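Local atomic coordinates of PilM (Escherichia coli, PDB entry 3EOI), a protein that is of unknown function but is a plasmid-encoded member of the PilM family and probably serves in the making or working of a bacterial pilus. Residues His60-Gln64 against Gln65-Val69; Arg93-Gly97 against Arg98-Thr102; Thr110-Ala113 against Val114-Asp117; Gly43-Ser47 against Ala48-Leu52. All blocks are in the same frame, centred on the assembly; numbering follows the deposited sequence.

Contact 1 (His60-Gln64 against Gln65-Val69)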
loop_
_atom_site.group_PDB
_atom_site.type_symbol
_atom_site.label_atom_id
_atom_site.label_comp_id
_atom_site.label_asym_id
_atom_site.label_seq_id
_atom_site.Cartn_x
_atom_site.Cartn_y
_atom_site.Cartn_z
ATOM N N HIS A 60 6.270 2.059 1.269
ATOM C CA HIS A 60 6.434 0.869 2.035
ATOM C C HIS A 60 7.494 0.953 3.113
ATOM O O HIS A 60 8.306 1.879 3.167
ATOM C CB HIS A 60 6.624 -0.357 1.131
ATOM C CG HIS A 60 8.055 -0.625 0.743
ATOM N ND1 HIS A 60 8.653 0.020 -0.317
ATOM C CD2 HIS A 60 8.964 -1.537 1.197
ATOM C CE1 HIS A 60 9.899 -0.427 -0.456
ATOM N NE2 HIS A 60 10.110 -1.371 0.447
ATOM N N LEU A 61 7.400 0.012 4.038
ATOM C CA LEU A 61 8.345 -0.006 5.142
ATOM C C LEU A 61 8.332 -1.399 5.725
ATOM O O LEU A 61 7.291 -2.025 5.831
ATOM C CB LEU A 61 7.993 0.994 6.262
ATOM C CG LEU A 61 8.727 0.822 7.616
ATOM C CD1 LEU A 61 10.141 1.378 7.503
ATOM C CD2 LEU A 61 7.910 1.590 8.652
ATOM N N ILE A 62 9.521 -1.935 5.987
ATOM C CA ILE A 62 9.640 -3.164 6.758
ATOM C C ILE A 62 9.972 -2.816 8.213
ATOM O O ILE A 62 10.925 -2.085 8.464
ATOM C CB ILE A 62 10.746 -4.083 6.197
ATOM C CG1 ILE A 62 10.493 -4.363 4.696
ATOM C CG2 ILE A 62 10.847 -5.346 7.079
ATOM C CD1 ILE A 62 11.737 -4.893 3.940
ATOM N N SER A 63 9.157 -3.287 9.153
ATOM C CA SER A 63 9.335 -2.957 10.574
ATOM C C SER A 63 8.915 -4.124 11.441
ATOM O O SER A 63 7.876 -4.743 11.203
ATOM C CB SER A 63 8.468 -1.750 10.915
ATOM O OG SER A 63 8.675 -1.388 12.283
ATOM N N GLN A 64 9.766 -4.481 12.388
ATOM C CA GLN A 64 9.489 -5.623 13.224
ATOM C C GLN A 64 9.115 -6.856 12.357
ATOM O O GLN A 64 8.209 -7.646 12.673
ATOM C CB GLN A 64 8.369 -5.290 14.208
ATOM C CG GLN A 64 8.746 -4.073 15.103
ATOM C CD GLN A 64 9.929 -4.352 16.048
ATOM O OE1 GLN A 64 11.064 -3.894 15.818
ATOM N NE2 GLN A 64 9.660 -5.108 17.127
ATOM N N GLN A 65 9.891 -7.020 11.298
ATOM C CA GLN A 65 9.764 -8.189 10.376
ATOM C C GLN A 65 8.433 -8.318 9.604
ATOM O O GLN A 65 8.170 -9.342 8.969
ATOM C CB GLN A 65 10.089 -9.494 11.093
ATOM C CG GLN A 65 11.441 -9.448 11.862
ATOM C CD GLN A 65 11.670 -10.711 12.609
ATOM O OE1 GLN A 65 11.581 -11.798 12.031
ATOM N NE2 GLN A 65 11.826 -10.597 13.911
ATOM N N ARG A 66 7.631 -7.263 9.595
ATOM C CA ARG A 66 6.439 -7.265 8.753
ATOM C C ARG A 66 6.627 -6.161 7.755
ATOM O O ARG A 66 7.285 -5.169 8.047
ATOM C CB ARG A 66 5.178 -7.032 9.582
ATOM C CG ARG A 66 4.882 -8.255 10.477
ATOM C CD ARG A 66 3.629 -8.092 11.319
ATOM N NE ARG A 66 3.859 -7.161 12.415
ATOM C CZ ARG A 66 3.266 -7.262 13.611
ATOM N NH1 ARG A 66 3.569 -6.383 14.565
ATOM N NH2 ARG A 66 2.387 -8.239 13.838
ATOM N N VAL A 67 6.034 -6.314 6.599
ATOM C CA VAL A 67 6.091 -5.287 5.603
ATOM C C VAL A 67 4.715 -4.629 5.469
ATOM O O VAL A 67 3.636 -5.291 5.503
ATOM C CB VAL A 67 6.514 -5.848 4.219
ATOM C CG1 VAL A 67 5.554 -6.910 3.655
ATOM C CG2 VAL A 67 6.747 -4.706 3.180
ATOM N N PHE A 68 4.773 -3.319 5.287
ATOM C CA PHE A 68 3.587 -2.468 5.197
ATOM C C PHE A 68 3.689 -1.689 3.882
ATOM O O PHE A 68 4.758 -1.071 3.574
ATOM C CB PHE A 68 3.617 -1.408 6.289
ATOM C CG PHE A 68 3.601 -1.946 7.683
ATOM C CD1 PHE A 68 2.430 -1.950 8.430
ATOM C CD2 PHE A 68 4.783 -2.461 8.268
ATOM C CE1 PHE A 68 2.419 -2.487 9.746
ATOM C CE2 PHE A 68 4.764 -2.987 9.533
ATOM C CZ PHE A 68 3.601 -2.999 10.277
ATOM N N VAL A 69 2.586 -1.660 3.141
ATOM C CA VAL A 69 2.526 -0.971 1.863
ATOM C C VAL A 69 1.242 -0.136 1.914
ATOM O O VAL A 69 0.176 -0.633 2.319
ATOM C CB VAL A 69 2.419 -1.964 0.666
ATOM C CG1 VAL A 69 2.236 -1.229 -0.652
ATOM C CG2 VAL A 69 3.630 -2.861 0.654
#

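Contact 2 (Arg93-Gly97 against Arg98-Thr102)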
loop_
_atom_site.group_PDB
_atom_site.type_symbol
_atom_site.label_atom_id
_atom_site.label_comp_id
_atom_site.label_asym_id
_atom_site.label_seq_id
_atom_site.Cartn_x
_atom_site.Cartn_y
_atom_site.Cartn_z
ATOM N N ARG A 93 -7.017 -0.391 7.025
ATOM C CA ARG A 93 -7.084 1.067 7.044
ATOM C C ARG A 93 -6.318 1.617 8.231
ATOM O O ARG A 93 -6.149 0.923 9.211
ATOM C CB ARG A 93 -8.588 1.514 7.196
ATOM C CG ARG A 93 -9.428 1.461 5.936
ATOM C CD ARG A 93 -10.957 1.382 6.218
ATOM N NE ARG A 93 -11.474 2.281 7.257
ATOM C CZ ARG A 93 -12.653 2.106 7.857
ATOM N NH1 ARG A 93 -13.420 1.066 7.535
ATOM N NH2 ARG A 93 -13.066 2.960 8.780
ATOM N N VAL A 94 -5.827 2.853 8.155
ATOM C CA VAL A 94 -5.223 3.481 9.352
ATOM C C VAL A 94 -5.993 4.748 9.575
ATOM O O VAL A 94 -6.119 5.565 8.654
ATOM C CB VAL A 94 -3.732 3.808 9.176
ATOM C CG1 VAL A 94 -3.188 4.580 10.411
ATOM C CG2 VAL A 94 -2.971 2.471 8.905
ATOM N N GLU A 95 -6.528 4.876 10.790
ATOM C CA GLU A 95 -7.318 6.028 11.203
ATOM C C GLU A 95 -6.918 6.363 12.655
ATOM O O GLU A 95 -6.781 5.495 13.517
ATOM C CB GLU A 95 -8.795 5.681 11.126
ATOM C CG GLU A 95 -9.711 6.771 11.556
ATOM C CD GLU A 95 -11.155 6.410 11.251
ATOM O OE1 GLU A 95 -11.456 6.137 10.063
ATOM O OE2 GLU A 95 -11.978 6.389 12.196
ATOM N N ASN A 96 -6.650 7.636 12.912
ATOM C CA ASN A 96 -6.214 8.037 14.248
ATOM C C ASN A 96 -5.107 7.189 14.878
ATOM O O ASN A 96 -5.160 6.846 16.045
ATOM C CB ASN A 96 -7.435 8.237 15.142
ATOM C CG ASN A 96 -8.417 9.222 14.516
ATOM O OD1 ASN A 96 -9.532 8.863 14.168
ATOM N ND2 ASN A 96 -7.962 10.454 14.288
ATOM N N GLY A 97 -4.089 6.885 14.069
ATOM C CA GLY A 97 -2.945 6.105 14.495
ATOM C C GLY A 97 -3.199 4.631 14.743
ATOM O O GLY A 97 -2.298 3.939 15.230
ATOM N N ARG A 98 -4.403 4.154 14.418
ATOM C CA ARG A 98 -4.799 2.765 14.669
ATOM C C ARG A 98 -5.035 1.971 13.391
ATOM O O ARG A 98 -5.633 2.488 12.422
ATOM C CB ARG A 98 -6.110 2.707 15.472
ATOM C CG ARG A 98 -6.023 3.240 16.904
ATOM C CD ARG A 98 -4.959 2.510 17.720
ATOM N NE ARG A 98 -3.782 3.344 17.896
ATOM C CZ ARG A 98 -3.706 4.328 18.784
ATOM N NH1 ARG A 98 -2.593 5.055 18.869
ATOM N NH2 ARG A 98 -4.750 4.593 19.573
ATOM N N LEU A 99 -4.617 0.705 13.430
ATOM C CA LEU A 99 -4.896 -0.213 12.338
ATOM C C LEU A 99 -6.283 -0.762 12.505
ATOM O O LEU A 99 -6.607 -1.349 13.552
ATOM C CB LEU A 99 -3.847 -1.376 12.321
ATOM C CG LEU A 99 -4.041 -2.339 11.110
ATOM C CD1 LEU A 99 -3.723 -1.549 9.809
ATOM C CD2 LEU A 99 -3.128 -3.611 11.211
ATOM N N LEU A 100 -7.089 -0.587 11.458
ATOM C CA LEU A 100 -8.503 -1.042 11.409
ATOM C C LEU A 100 -8.717 -2.033 10.278
ATOM O O LEU A 100 -8.200 -1.905 9.161
ATOM C CB LEU A 100 -9.481 0.130 11.192
ATOM C CG LEU A 100 -9.353 1.328 12.173
ATOM C CD1 LEU A 100 -10.531 2.315 11.854
ATOM C CD2 LEU A 100 -9.408 0.862 13.614
ATOM N N ASP A 101 -9.517 -3.046 10.544
ATOM C CA ASP A 101 -9.830 -3.961 9.441
ATOM C C ASP A 101 -10.851 -3.329 8.490
ATOM O O ASP A 101 -11.279 -2.195 8.696
ATOM C CB ASP A 101 -10.207 -5.338 9.965
ATOM C CG ASP A 101 -11.529 -5.354 10.702
ATOM O OD1 ASP A 101 -12.281 -4.340 10.560
ATOM O OD2 ASP A 101 -11.774 -6.381 11.431
ATOM N N THR A 102 -11.223 -4.009 7.424
ATOM C CA THR A 102 -12.072 -3.311 6.437
ATOM C C THR A 102 -13.467 -3.065 6.988
ATOM O O THR A 102 -14.211 -2.252 6.418
ATOM C CB THR A 102 -12.175 -4.050 5.124
ATOM O OG1 THR A 102 -12.602 -5.394 5.383
ATOM C CG2 THR A 102 -10.802 -4.046 4.448
#

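Contact 3 (Thr110-Ala113 against Val114-Asp117)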
loop_
_atom_site.group_PDB
_atom_site.type_symbol
_atom_site.label_atom_id
_atom_site.label_comp_id
_atom_site.label_asym_id
_atom_site.label_seq_id
_atom_site.Cartn_x
_atom_site.Cartn_y
_atom_site.Cartn_z
ATOM N N THR A 110 0.770 -2.662 17.321
ATOM C CA THR A 110 1.319 -1.310 17.307
ATOM C C THR A 110 1.927 -0.952 15.948
ATOM O O THR A 110 2.866 -1.597 15.506
ATOM C CB THR A 110 2.427 -1.129 18.381
ATOM O OG1 THR A 110 1.946 -1.619 19.644
ATOM C CG2 THR A 110 2.846 0.349 18.510
ATOM N N LEU A 111 1.388 0.081 15.307
ATOM C CA LEU A 111 1.832 0.481 13.992
ATOM C C LEU A 111 3.115 1.291 14.068
ATOM O O LEU A 111 3.325 2.079 14.996
ATOM C CB LEU A 111 0.764 1.359 13.336
ATOM C CG LEU A 111 -0.442 0.686 12.766
ATOM C CD1 LEU A 111 -1.274 1.799 12.181
ATOM C CD2 LEU A 111 -0.004 -0.252 11.644
ATOM N N PRO A 112 3.966 1.164 13.032
ATOM C CA PRO A 112 5.104 2.083 13.011
ATOM C C PRO A 112 4.594 3.537 12.994
ATOM O O PRO A 112 3.659 3.851 12.301
ATOM C CB PRO A 112 5.787 1.764 11.665
ATOM C CG PRO A 112 5.439 0.347 11.379
ATOM C CD PRO A 112 4.045 0.113 11.999
ATOM N N ALA A 113 5.266 4.428 13.704
ATOM C CA ALA A 113 4.815 5.802 13.829
ATOM C C ALA A 113 4.947 6.582 12.534
ATOM O O ALA A 113 4.423 7.689 12.417
ATOM C CB ALA A 113 5.604 6.525 14.918
ATOM N N VAL A 114 5.667 6.048 11.564
ATOM C CA VAL A 114 5.812 6.768 10.301
ATOM C C VAL A 114 4.743 6.448 9.246
ATOM O O VAL A 114 4.815 6.967 8.131
ATOM C CB VAL A 114 7.224 6.593 9.722
ATOM C CG1 VAL A 114 8.205 7.074 10.738
ATOM C CG2 VAL A 114 7.474 5.140 9.368
ATOM N N ILE A 115 3.741 5.655 9.607
ATOM C CA ILE A 115 2.628 5.456 8.689
ATOM C C ILE A 115 1.538 6.497 8.943
ATOM O O ILE A 115 1.063 6.633 10.070
ATOM C CB ILE A 115 2.093 4.090 8.849
ATOM C CG1 ILE A 115 3.238 3.094 8.564
ATOM C CG2 ILE A 115 0.919 3.929 7.898
ATOM C CD1 ILE A 115 2.855 1.719 8.837
ATOM N N PRO A 116 1.140 7.235 7.908
ATOM C CA PRO A 116 0.143 8.288 8.145
ATOM C C PRO A 116 -1.291 7.741 8.273
ATOM O O PRO A 116 -1.550 6.589 7.919
ATOM C CB PRO A 116 0.271 9.206 6.902
ATOM C CG PRO A 116 1.169 8.446 5.921
ATOM C CD PRO A 116 1.501 7.112 6.479
ATOM N N ASP A 117 -2.180 8.575 8.813
ATOM C CA ASP A 117 -3.584 8.260 8.899
ATOM C C ASP A 117 -4.213 8.383 7.516
ATOM O O ASP A 117 -3.632 8.985 6.602
ATOM C CB ASP A 117 -4.267 9.234 9.849
ATOM C CG ASP A 117 -3.956 8.943 11.283
ATOM O OD1 ASP A 117 -3.641 7.766 11.590
ATOM O OD2 ASP A 117 -4.006 9.895 12.105
#

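Contact 4 (Gly43-Ser47 against Ala48-Leu52)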
loop_
_atom_site.group_PDB
_atom_site.type_symbol
_atom_site.label_atom_id
_atom_site.label_comp_id
_atom_site.label_asym_id
_atom_site.label_seq_id
_atom_site.Cartn_x
_atom_site.Cartn_y
_atom_site.Cartn_z
ATOM N N GLY A 43 13.664 -1.163 6.977
ATOM C CA GLY A 43 13.919 -0.175 5.894
ATOM C C GLY A 43 13.062 -0.529 4.711
ATOM O O GLY A 43 11.918 -0.926 4.864
ATOM N N GLN A 44 13.614 -0.311 3.528
ATOM C CA GLN A 44 12.868 -0.555 2.308
ATOM C C GLN A 44 13.692 -1.406 1.349
ATOM O O GLN A 44 14.947 -1.369 1.353
ATOM C CB GLN A 44 12.604 0.775 1.574
ATOM C CG GLN A 44 11.492 1.681 2.088
ATOM C CD GLN A 44 11.822 2.455 3.338
ATOM O OE1 GLN A 44 12.967 2.913 3.530
ATOM N NE2 GLN A 44 10.795 2.680 4.184
ATOM N N LEU A 45 12.977 -2.102 0.453
ATOM C CA LEU A 45 13.636 -2.803 -0.630
ATOM C C LEU A 45 14.010 -1.754 -1.674
ATOM O O LEU A 45 13.387 -0.688 -1.759
ATOM C CB LEU A 45 12.703 -3.830 -1.260
ATOM C CG LEU A 45 12.150 -4.852 -0.303
ATOM C CD1 LEU A 45 11.330 -5.827 -1.109
ATOM C CD2 LEU A 45 13.278 -5.599 0.360
ATOM N N THR A 46 14.992 -2.046 -2.503
ATOM C CA THR A 46 15.422 -1.034 -3.481
ATOM C C THR A 46 14.747 -1.158 -4.830
ATOM O O THR A 46 14.099 -2.163 -5.132
ATOM C CB THR A 46 16.933 -1.114 -3.739
ATOM O OG1 THR A 46 17.217 -2.369 -4.372
ATOM C CG2 THR A 46 17.752 -0.986 -2.417
ATOM N N SER A 47 14.926 -0.128 -5.664
ATOM C CA SER A 47 14.412 -0.165 -7.052
ATOM C C SER A 47 14.963 -1.323 -7.830
ATOM O O SER A 47 14.200 -2.014 -8.548
ATOM C CB SER A 47 14.687 1.150 -7.783
ATOM O OG SER A 47 13.729 2.101 -7.360
ATOM N N ALA A 48 16.248 -1.618 -7.652
ATOM C CA ALA A 48 16.803 -2.789 -8.317
ATOM C C ALA A 48 16.123 -4.082 -7.860
ATOM O O ALA A 48 15.782 -4.920 -8.688
ATOM C CB ALA A 48 18.309 -2.885 -8.119
ATOM N N GLN A 49 15.928 -4.256 -6.546
ATOM C CA GLN A 49 15.252 -5.475 -6.050
ATOM C C GLN A 49 13.832 -5.621 -6.557
ATOM O O GLN A 49 13.392 -6.730 -6.887
ATOM C CB GLN A 49 15.306 -5.550 -4.528
ATOM C CG GLN A 49 16.734 -5.671 -4.036
ATOM C CD GLN A 49 16.906 -5.418 -2.551
ATOM O OE1 GLN A 49 16.216 -4.589 -1.960
ATOM N NE2 GLN A 49 17.853 -6.119 -1.942
ATOM N N LEU A 50 13.106 -4.520 -6.643
ATOM C CA LEU A 50 11.723 -4.555 -7.123
ATOM C C LEU A 50 11.592 -4.587 -8.661
ATOM O O LEU A 50 10.535 -4.930 -9.216
ATOM C CB LEU A 50 10.988 -3.341 -6.585
ATOM C CG LEU A 50 11.003 -3.278 -5.065
ATOM C CD1 LEU A 50 10.096 -2.229 -4.609
ATOM C CD2 LEU A 50 10.600 -4.614 -4.388
ATOM N N GLY A 51 12.655 -4.186 -9.347
ATOM C CA GLY A 51 12.553 -3.992 -10.795
ATOM C C GLY A 51 11.621 -2.876 -11.221
ATOM O O GLY A 51 11.090 -2.880 -12.338
ATOM N N LEU A 52 11.421 -1.889 -10.349
ATOM C CA LEU A 52 10.500 -0.818 -10.620
ATOM C C LEU A 52 11.219 0.476 -10.228
ATOM O O LEU A 52 12.018 0.473 -9.278
ATOM C CB LEU A 52 9.241 -1.016 -9.774
ATOM C CG LEU A 52 8.379 -2.236 -10.132
ATOM C CD1 LEU A 52 7.390 -2.586 -8.987
ATOM C CD2 LEU A 52 7.684 -1.999 -11.479
#

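Contact 1 (His60-Gln64 against Gln65-Val69)
Leu61 and Phe68 face each other as a hydrogen-bonded pair in an antiparallel beta hairpin, whose strands, 60-63 and 66-69, approach to 4.7 Å with 162° between their directions. Leu61 N bonds to Phe68 O at 2.9 Å and Phe68 N bonds back to Leu61 O; nearer the turn Ser63 and Arg66 exchange a second pair. The reversal itself is a type I' turn, with Gln64 and Gln65 at its corners. His60-Val69 and Ile62-Val67 are the non-hydrogen-bonded pairs. On their face Ile62 CG1 slants across Val67 CG2 at 4.1 Å, while His60 CB rests against Val69 CG2 at 3.9 Å; Ile28 of helix 10-34 packs on His60, Val67 and Val69. The His60 ring is fixed from outside the hairpin, through NE2, by Leu45 N. Phe68 lies on the other face, with Leu61, Ser63 and Arg66. With CG anti to its carbonyl carbon (chi1 -62°), the ring leans toward the turn and lays one edge along the partner strand: CD2 is 3.5 Å from Leu61 O, CE2 is 3.9 Å from Ser63 O and 4.1 Å from Ser63 CB. Leu111, Pro112 and Ile115 pack on this ring. With an alanine here that edge is gone, and the three loop residues would probably be left over a gap beside Leu61 and Ser63. Leu61-Phe68 and Ser63-Arg66 thus pair their backbones within the hairpin, while Ile62 and Val67 bond to neighbouring segments; the ring edge of Phe68, probably slightly positive, meets carbonyl oxygens, and apolar carbon is offered to both sides of the sheet.

Contact 2 (Arg93-Gly97 against Arg98-Thr102)
Arg93 O is held by Leu100 N in a nearly straight bond (2.9 Å, 173°) and is also approached by Leu99, whose CA donates a C-H contact and whose CD1 lies 3.5 Å away. Arg93 N returns a bond to Leu100 O, and Glu95 and Arg98 exchange a matching pair beside the turn. Between these, Val94 CG2 meets Leu99 CD1 at 4.2 Å, the two side chains crossing at about a right angle on the face where Ile121 of the central strand packs. On the opposite face Leu100 CD1 sits 3.9 Å from Glu95 CB and 4.0 Å from Arg93 NH2, beside a long salt bridge from that nitrogen to Glu95 OE1 (3.8 Å). Arg98 doubles back over the turn: bends at chi2 (-57°) and chi3 (105°) bring NE to Gly97 O in a weak bond of 3.1 Å and set one face of its guanidinium over Asn96 O. Asp117 OD1 accepts from Gly97 N, tying the turn to the neighbouring loop. Asn96 and Gly97, both with positive phi, form the Asn-Gly corner of a type I' turn, a classic sequence for a tight two-residue beta hairpin, here at the edge of the sheet.

Contact 3 (Thr110-Ala113 against Val114-Asp117)
Ile115 folds back on Pro112 across a type I beta turn that runs from Pro112 to Ile115, in the loop leading to the last strand, 119-123. The turn is closed by a bond from Ile115 N to Pro112 O, 3.2 Å and almost straight (170°). From this anchor the isoleucine side chain can be followed outward. CB and CG1 both pass Pro112 O, each at 3.8 Å. CG1 is anti to the carbonyl carbon and the chain then runs extended (chi2 174°), which carries CD1 past the oxygen to the proline ring. There the methyl meets CD of Pro112 at 3.7 Å and CG at 3.9 Å, with the ring and the isoleucine side by side and pointing the same way. Leu111 CD2 comes to 4.5 Å from the same methyl. These three residues make an apolar patch, which Pro112 joins to Leu61 of strand 59-63; Val114, though exposed like Ala113 at the other corner, touches Leu61 as well. From its corner of the turn Val114 directs CB away from the residues before it, yet its CG2 comes to 4.4 Å from Pro112 CB.

Contact 4 (Gly43-Ser47 against Ala48-Leu52)
A capping box opens the short helix 47-50, with Thr46 at the N-cap and Gln49 three residues on. Gln49 N donates to Thr46 OG1 at 3.2 Å (168°), while Thr46 N donates to Gln49 OE1 at 2.9 Å (166°). The hydroxyl is brought to the helix by a chi1 of 66°, which sets OG1 between the threonine's own N and carbonyl carbon. OG1 also makes a weak bond of 3.4 Å to Gln49 OE1, so two Thr46 donors converge on the amide oxygen. With a leucine in place of Gln49 the side-chain acceptor is lost, and Thr46 N would probably be left without its mate and the N-cap freer to shift. Leu50 N continues the helix to Thr46 O at 3.0 Å. Just outside the box, Leu45 CD1 touches Leu50 CD2 at 3.6 Å, the two side chains at about a right angle. At the far end Gly51 leaves the helix with positive phi, and Ser47 O takes weak bonds from Gly51 N and Leu52 N. Reciprocal Thr-Gln bonds, flanked by a leucine before the cap that packs on the fourth helical residue, are typical of a helix N-terminus with a capping box and hydrophobic staple.

How the contacts relate
Contacts 1 and 2 are hairpins at the two ends of one five-stranded antiparallel sheet, both closed by type I' turns and held by backbone pairs. Contact 1 is partly buried, with apolar faces between helix 10-34 and a loop; contact 2 is a surface hairpin richer in charge. Contact 3, also at the surface and mostly apolar, bridges them, packing on contact 1 by carbon and meeting contact 2 by a polar bond. Contact 4, a surface helix start held by side-chain-to-backbone capping bonds, lies about 26 Å from contact 2, centre to centre. It meets contact 1 through probable hydrogen bonds, Gly43 O with Ile62 N and Gln44 NE2 with His60 O.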